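Side-chain contacts in glycoside hydrolase, GH17 family (Formosa sp. Hel1_33_131, PDB 6FCG), which probably hydrolyses internal beta-1,3-glucosidic bonds of the algal storage glucan laminarin, as an endo-laminarinase: residues Pro244-His249 against Gly365-Phe370; Ile253-Phe258 against Ser321-Glu326. All coordinates share one frame; numbering follows the deposited sequence.

Contact 1 of 2, residues Pro244-His249 against Gly365-Phe370; sequences PMHDTH and GSENHF
Met-245 and His-246 on the first turn of helix 244-250 reach across to Ser-366, Glu-367 and Phe-370 in the loop that follows helix 326-342. Ser-366 meets the helix through a water: its OG lies 2.8 Å from the oxygen of water 1, and His-246 NE2 is likewise 2.8 Å from that oxygen. The water sits at the imidazole edge, in the ring plane. Glu-367 is its third partner, OE1 accepting a hydrogen bond from the water oxygen at 2.7 Å. Carboxylate and imidazole planes are only 17° apart, yet Glu-367 OE1 and His-246 NE2 remain 4.1 Å from each other. The other carboxylate oxygen, OE2, forms a salt bridge with Lys-358. Phe-370 supplies the apolar half, its CZ pointing between the two helix residues. CZ lies 4.0 Å from His-246 CE1 and 4.1 Å from Met-245 SD, a Met-aromatic contact in which the sulfur approaches the ring obliquely, 56° off its normal. With CG anti to the backbone N (chi1 -168°), the bent Met-245 chain extends toward Phe-370 and folds CE over one face of the His-246 ring, near its rim. Tyr-316 meets the same imidazole edge-to-face and also touches Met-245 and Ser-366. The helix follows strand 238-241 of what is, by family, a TIM barrel, and the contact joins it to the loop between helices 326-342 and 384-388. Apolar touching is done by Met-245 and the imidazole CE1 against Phe-370 CZ; the water, held by three side chains, joins the polar groups and probably fixes the tilt of the imidazole.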
loop_
_atom_site.group_PDB
_atom_site.type_symbol
_atom_site.label_atom_id
_atom_site.label_comp_id
_atom_site.label_asym_id
_atom_site.label_seq_id
_atom_site.Cartn_x
_atom_site.Cartn_y
_atom_site.Cartn_z
ATOM N N PRO A 244 3.130 28.485 -0.219
ATOM C CA PRO A 244 2.708 27.562 -1.275
ATOM C C PRO A 244 3.423 26.201 -1.208
ATOM O O PRO A 244 2.762 25.182 -1.420
ATOM C CB PRO A 244 3.051 28.312 -2.583
ATOM C CG PRO A 244 3.306 29.713 -2.211
ATOM C CD PRO A 244 3.271 29.870 -0.723
ATOM N N MET A 245 4.740 26.181 -0.947
ATOM C CA MET A 245 5.489 24.915 -0.939
ATOM C C MET A 245 4.804 23.893 -0.051
ATOM O O MET A 245 4.571 22.773 -0.445
ATOM C CB MET A 245 6.925 25.101 -0.473
ATOM C CG MET A 245 7.796 23.873 -0.726
ATOM S SD MET A 245 8.840 23.407 0.662
ATOM C CE MET A 245 7.670 22.949 1.920
ATOM N N HIS A 246 4.458 24.307 1.159
ATOM C CA HIS A 246 3.743 23.430 2.073
ATOM C C HIS A 246 2.386 23.019 1.541
ATOM O O HIS A 246 1.984 21.889 1.733
ATOM C CB HIS A 246 3.613 24.083 3.450
ATOM C CG HIS A 246 4.903 24.109 4.194
ATOM N ND1 HIS A 246 5.593 25.270 4.471
ATOM C CD2 HIS A 246 5.661 23.101 4.670
ATOM C CE1 HIS A 246 6.706 24.976 5.121
ATOM N NE2 HIS A 246 6.768 23.665 5.255
ATOM N N ASP A 247 1.680 23.948 0.909
ATOM C CA ASP A 247 0.377 23.652 0.381
ATOM C C ASP A 247 0.405 22.735 -0.838
ATOM O O ASP A 247 -0.594 22.074 -1.105
ATOM C CB ASP A 247 -0.431 24.940 0.146
ATOM C CG ASP A 247 -0.933 25.569 1.451
ATOM O OD1 ASP A 247 -0.928 24.890 2.498
ATOM O OD2 ASP A 247 -1.376 26.737 1.442
ATOM N N THR A 248 1.543 22.564 -1.508
ATOM C CA THR A 248 1.655 21.468 -2.508
ATOM C C THR A 248 1.300 20.069 -1.939
ATOM O O THR A 248 0.983 19.144 -2.709
ATOM C CB THR A 248 3.032 21.323 -3.157
ATOM O OG1 THR A 248 4.014 20.942 -2.180
ATOM C CG2 THR A 248 3.425 22.594 -3.841
ATOM N N HIS A 249 1.354 19.925 -0.607
ATOM C CA HIS A 249 0.785 18.765 0.063
ATOM C C HIS A 249 -0.564 19.028 0.758
ATOM O O HIS A 249 -1.511 18.287 0.543
ATOM C CB HIS A 249 1.765 18.265 1.079
ATOM C CG HIS A 249 1.288 17.059 1.808
ATOM N ND1 HIS A 249 0.711 17.130 3.059
ATOM C CD2 HIS A 249 1.297 15.751 1.467
ATOM C CE1 HIS A 249 0.396 15.910 3.462
ATOM N NE2 HIS A 249 0.747 15.057 2.517
ATOM N N GLY A 365 14.969 16.204 6.243
ATOM C CA GLY A 365 13.762 16.989 6.448
ATOM C C GLY A 365 13.836 18.367 5.832
ATOM O O GLY A 365 14.876 19.014 5.902
ATOM N N SER A 366 12.743 18.797 5.206
ATOM C CA SER A 366 12.724 20.031 4.445
ATOM C C SER A 366 13.054 21.259 5.284
ATOM O O SER A 366 13.651 22.204 4.778
ATOM C CB SER A 366 11.375 20.215 3.765
ATOM O OG SER A 366 10.358 20.171 4.737
ATOM N N GLU A 367 12.732 21.228 6.561
ATOM C CA GLU A 367 13.108 22.319 7.473
ATOM C C GLU A 367 14.602 22.688 7.473
ATOM O O GLU A 367 14.947 23.840 7.683
ATOM C CB GLU A 367 12.639 21.992 8.909
ATOM C CG GLU A 367 11.122 22.090 9.085
ATOM C CD GLU A 367 10.579 23.520 8.994
ATOM O OE1 GLU A 367 9.641 23.653 8.240
ATOM O OE2 GLU A 367 11.062 24.522 9.572
ATOM N N ASN A 368 15.466 21.713 7.200
ATOM C CA ASN A 368 16.906 21.921 7.131
ATOM C C ASN A 368 17.398 22.417 5.776
ATOM O O ASN A 368 18.590 22.507 5.572
ATOM C CB ASN A 368 17.662 20.610 7.471
ATOM C CG ASN A 368 17.257 20.012 8.821
ATOM O OD1 ASN A 368 17.089 20.733 9.823
ATOM N ND2 ASN A 368 17.081 18.692 8.860
ATOM N N HIS A 369 16.519 22.722 4.839
ATOM C CA HIS A 369 16.968 22.967 3.468
ATOM C C HIS A 369 16.361 24.199 2.839
ATOM O O HIS A 369 16.277 24.319 1.604
ATOM C CB HIS A 369 16.737 21.715 2.600
ATOM C CG HIS A 369 17.563 20.542 3.028
ATOM N ND1 HIS A 369 18.905 20.421 2.728
ATOM C CD2 HIS A 369 17.241 19.445 3.752
ATOM C CE1 HIS A 369 19.372 19.296 3.241
ATOM N NE2 HIS A 369 18.382 18.684 3.864
ATOM N N PHE A 370 16.001 25.159 3.673
ATOM C CA PHE A 370 15.402 26.387 3.152
ATOM C C PHE A 370 16.407 27.483 2.714
ATOM O O PHE A 370 15.998 28.500 2.177
ATOM C CB PHE A 370 14.412 26.946 4.159
ATOM C CG PHE A 370 13.075 26.300 4.097
ATOM C CD1 PHE A 370 12.115 26.767 3.201
ATOM C CD2 PHE A 370 12.762 25.253 4.942
ATOM C CE1 PHE A 370 10.878 26.189 3.145
ATOM C CE2 PHE A 370 11.510 24.666 4.892
ATOM C CZ PHE A 370 10.572 25.136 3.999
HETATM O O HOH W 1 9.079 22.276 6.035
#

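Contact 2 of 2, residues Ile253-Phe258 against Ser321-Glu326; sequences IFWGVF and SKATDE
Trp-255 gives its indole N-H to the backbone of Ser-321, NE1 lying 2.8 Å from Ser-321 O, and so ties together two loops of the TIM-barrel scaffold. The bond is fairly straight at the hydrogen (162°): the acceptor lies close to the indole plane, at the ring edge, while the donor is tilted 19° from the carbonyl plane. Farther along the same edge, Lys-322 O is 4.0 Å from Trp-255 CZ2. Ala-323 completes the first shell obliquely to the ring, its CA 3.9 Å from Trp-255 CZ2 and its CB a little farther. A chi1 of 179° carries the indole away from the Trp-255 backbone N, toward the 321-323 loop. Met-274 of helix 266-294 and Pro-421 pack against it from outside the two segments. A leucine here has no N-H, and would probably leave Ser-321 O without its mate and a gap beside Ala-323. The loop has further supports: backbone bonds join Ser-321 to Tyr-315 and Ala-323 to Tyr-316, and Trp-308 NE1 bonds to Ala-323 O. At the far end of the segment, Asp-325 is the N-cap of helix 326-342, its OD1 hydrogen-bonded to Lys-328 N.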
loop_
_atom_site.group_PDB
_atom_site.type_symbol
_atom_site.label_atom_id
_atom_site.label_comp_id
_atom_site.label_asym_id
_atom_site.label_seq_id
_atom_site.Cartn_x
_atom_site.Cartn_y
_atom_site.Cartn_z
ATOM N N ILE A 253 -4.634 21.865 -4.750
ATOM C CA ILE A 253 -5.504 22.084 -5.923
ATOM C C ILE A 253 -4.836 22.951 -7.011
ATOM O O ILE A 253 -5.129 22.793 -8.190
ATOM C CB ILE A 253 -6.914 22.597 -5.540
ATOM C CG1 ILE A 253 -7.793 21.544 -4.796
ATOM C CG2 ILE A 253 -7.715 23.019 -6.770
ATOM C CD1 ILE A 253 -7.169 20.659 -3.711
ATOM N N PHE A 254 -3.882 23.790 -6.618
ATOM C CA PHE A 254 -3.110 24.677 -7.523
ATOM C C PHE A 254 -1.860 24.030 -8.134
ATOM O O PHE A 254 -1.234 24.591 -9.029
ATOM C CB PHE A 254 -2.674 25.944 -6.735
ATOM C CG PHE A 254 -1.507 25.708 -5.813
ATOM C CD1 PHE A 254 -0.199 25.858 -6.276
ATOM C CD2 PHE A 254 -1.700 25.279 -4.504
ATOM C CE1 PHE A 254 0.881 25.612 -5.448
ATOM C CE2 PHE A 254 -0.615 25.024 -3.673
ATOM C CZ PHE A 254 0.673 25.196 -4.146
ATOM N N TRP A 255 -1.468 22.873 -7.615
ATOM C CA TRP A 255 -0.147 22.296 -7.894
ATOM C C TRP A 255 -0.255 21.083 -8.811
ATOM O O TRP A 255 -0.904 20.093 -8.469
ATOM C CB TRP A 255 0.504 21.880 -6.574
ATOM C CG TRP A 255 1.841 21.247 -6.711
ATOM C CD1 TRP A 255 2.151 19.960 -6.427
ATOM C CD2 TRP A 255 3.026 21.859 -7.165
ATOM N NE1 TRP A 255 3.449 19.734 -6.687
ATOM C CE2 TRP A 255 4.017 20.891 -7.145
ATOM C CE3 TRP A 255 3.347 23.136 -7.605
ATOM C CZ2 TRP A 255 5.333 21.153 -7.538
ATOM C CZ3 TRP A 255 4.643 23.399 -7.995
ATOM C CH2 TRP A 255 5.616 22.415 -7.966
ATOM N N GLY A 256 0.376 21.178 -9.968
ATOM C CA GLY A 256 0.472 20.069 -10.879
ATOM C C GLY A 256 0.756 20.476 -12.304
ATOM O O GLY A 256 1.057 21.633 -12.598
ATOM N N VAL A 257 0.724 19.472 -13.174
ATOM C CA VAL A 257 0.698 19.660 -14.625
ATOM C C VAL A 257 -0.711 19.249 -15.020
ATOM O O VAL A 257 -1.115 18.101 -14.773
ATOM C CB VAL A 257 1.757 18.784 -15.315
ATOM C CG1 VAL A 257 1.738 18.994 -16.814
ATOM C CG2 VAL A 257 3.134 19.121 -14.776
ATOM N N PHE A 258 -1.462 20.194 -15.594
ATOM C CA PHE A 258 -2.916 20.036 -15.833
ATOM C C PHE A 258 -3.228 19.989 -17.323
ATOM O O PHE A 258 -2.690 20.778 -18.117
ATOM C CB PHE A 258 -3.712 21.188 -15.191
ATOM C CG PHE A 258 -3.642 21.242 -13.667
ATOM C CD1 PHE A 258 -4.588 20.576 -12.886
ATOM C CD2 PHE A 258 -2.659 21.982 -13.028
ATOM C CE1 PHE A 258 -4.538 20.636 -11.498
ATOM C CE2 PHE A 258 -2.600 22.039 -11.656
ATOM C CZ PHE A 258 -3.547 21.370 -10.883
ATOM N N SER A 321 5.052 15.422 -3.106
ATOM C CA SER A 321 4.560 16.400 -4.098
ATOM C C SER A 321 5.542 16.836 -5.173
ATOM O O SER A 321 5.157 17.579 -6.055
ATOM C CB SER A 321 4.057 17.636 -3.379
ATOM O OG SER A 321 5.131 18.450 -2.927
ATOM N N LYS A 322 6.793 16.374 -5.120
ATOM C CA LYS A 322 7.820 16.726 -6.140
ATOM C C LYS A 322 8.134 18.233 -6.196
ATOM O O LYS A 322 8.486 18.759 -7.251
ATOM C CB LYS A 322 7.428 16.242 -7.553
ATOM C CG LYS A 322 6.796 14.871 -7.658
ATOM C CD LYS A 322 7.795 13.757 -7.546
ATOM C CE LYS A 322 7.088 12.502 -8.023
ATOM N NZ LYS A 322 7.638 11.267 -7.441
ATOM N N ALA A 323 8.006 18.914 -5.072
ATOM C CA ALA A 323 8.220 20.353 -5.018
ATOM C C ALA A 323 9.681 20.735 -4.805
ATOM O O ALA A 323 10.181 21.653 -5.435
ATOM C CB ALA A 323 7.374 20.941 -3.908
ATOM N N THR A 324 10.370 20.010 -3.942
ATOM C CA THR A 324 11.661 20.430 -3.461
ATOM C C THR A 324 12.860 20.036 -4.338
ATOM O O THR A 324 13.106 18.867 -4.553
ATOM C CB THR A 324 11.914 19.859 -2.070
ATOM O OG1 THR A 324 11.778 18.436 -2.097
ATOM C CG2 THR A 324 10.932 20.444 -1.091
ATOM N N ASP A 325 13.583 21.056 -4.807
ATOM C CA ASP A 325 14.901 20.949 -5.451
ATOM C C ASP A 325 15.415 22.376 -5.681
ATOM O O ASP A 325 14.634 23.330 -5.589
ATOM C CB ASP A 325 14.846 20.148 -6.772
ATOM C CG ASP A 325 13.897 20.762 -7.789
ATOM O OD1 ASP A 325 14.209 21.874 -8.277
ATOM O OD2 ASP A 325 12.855 20.121 -8.107
ATOM N N GLU A 326 16.689 22.529 -6.027
ATOM C CA GLU A 326 17.284 23.858 -6.134
ATOM C C GLU A 326 16.771 24.699 -7.294
ATOM O O GLU A 326 16.823 25.950 -7.239
ATOM C CB GLU A 326 18.790 23.770 -6.222
ATOM C CG GLU A 326 19.422 23.258 -4.935
ATOM C CD GLU A 326 20.944 23.233 -4.953
ATOM O OE1 GLU A 326 21.566 23.922 -5.797
ATOM O OE2 GLU A 326 21.523 22.526 -4.107
#

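How the contacts relate
Contact 2 lies within the chain loop closed by contact 1, and their centres are about 11 Å apart. Contact 1 is nearer the chain centre yet only partly buried, and Ile-426 of the second subunit packs on Glu-367. Contact 2, farther out, is buried, and held by a direct indole-to-carbonyl bond where contact 1 uses a bridging water. Helix 244-250 links the two. Thr-248 OG1, which also bonds to Met-245 O, is 2.8 Å from Ser-321 OG in a probable hydrogen bond, and Thr-248 CG2 packs on the Trp-255 indole. Tyr-316 neighbours both contacts.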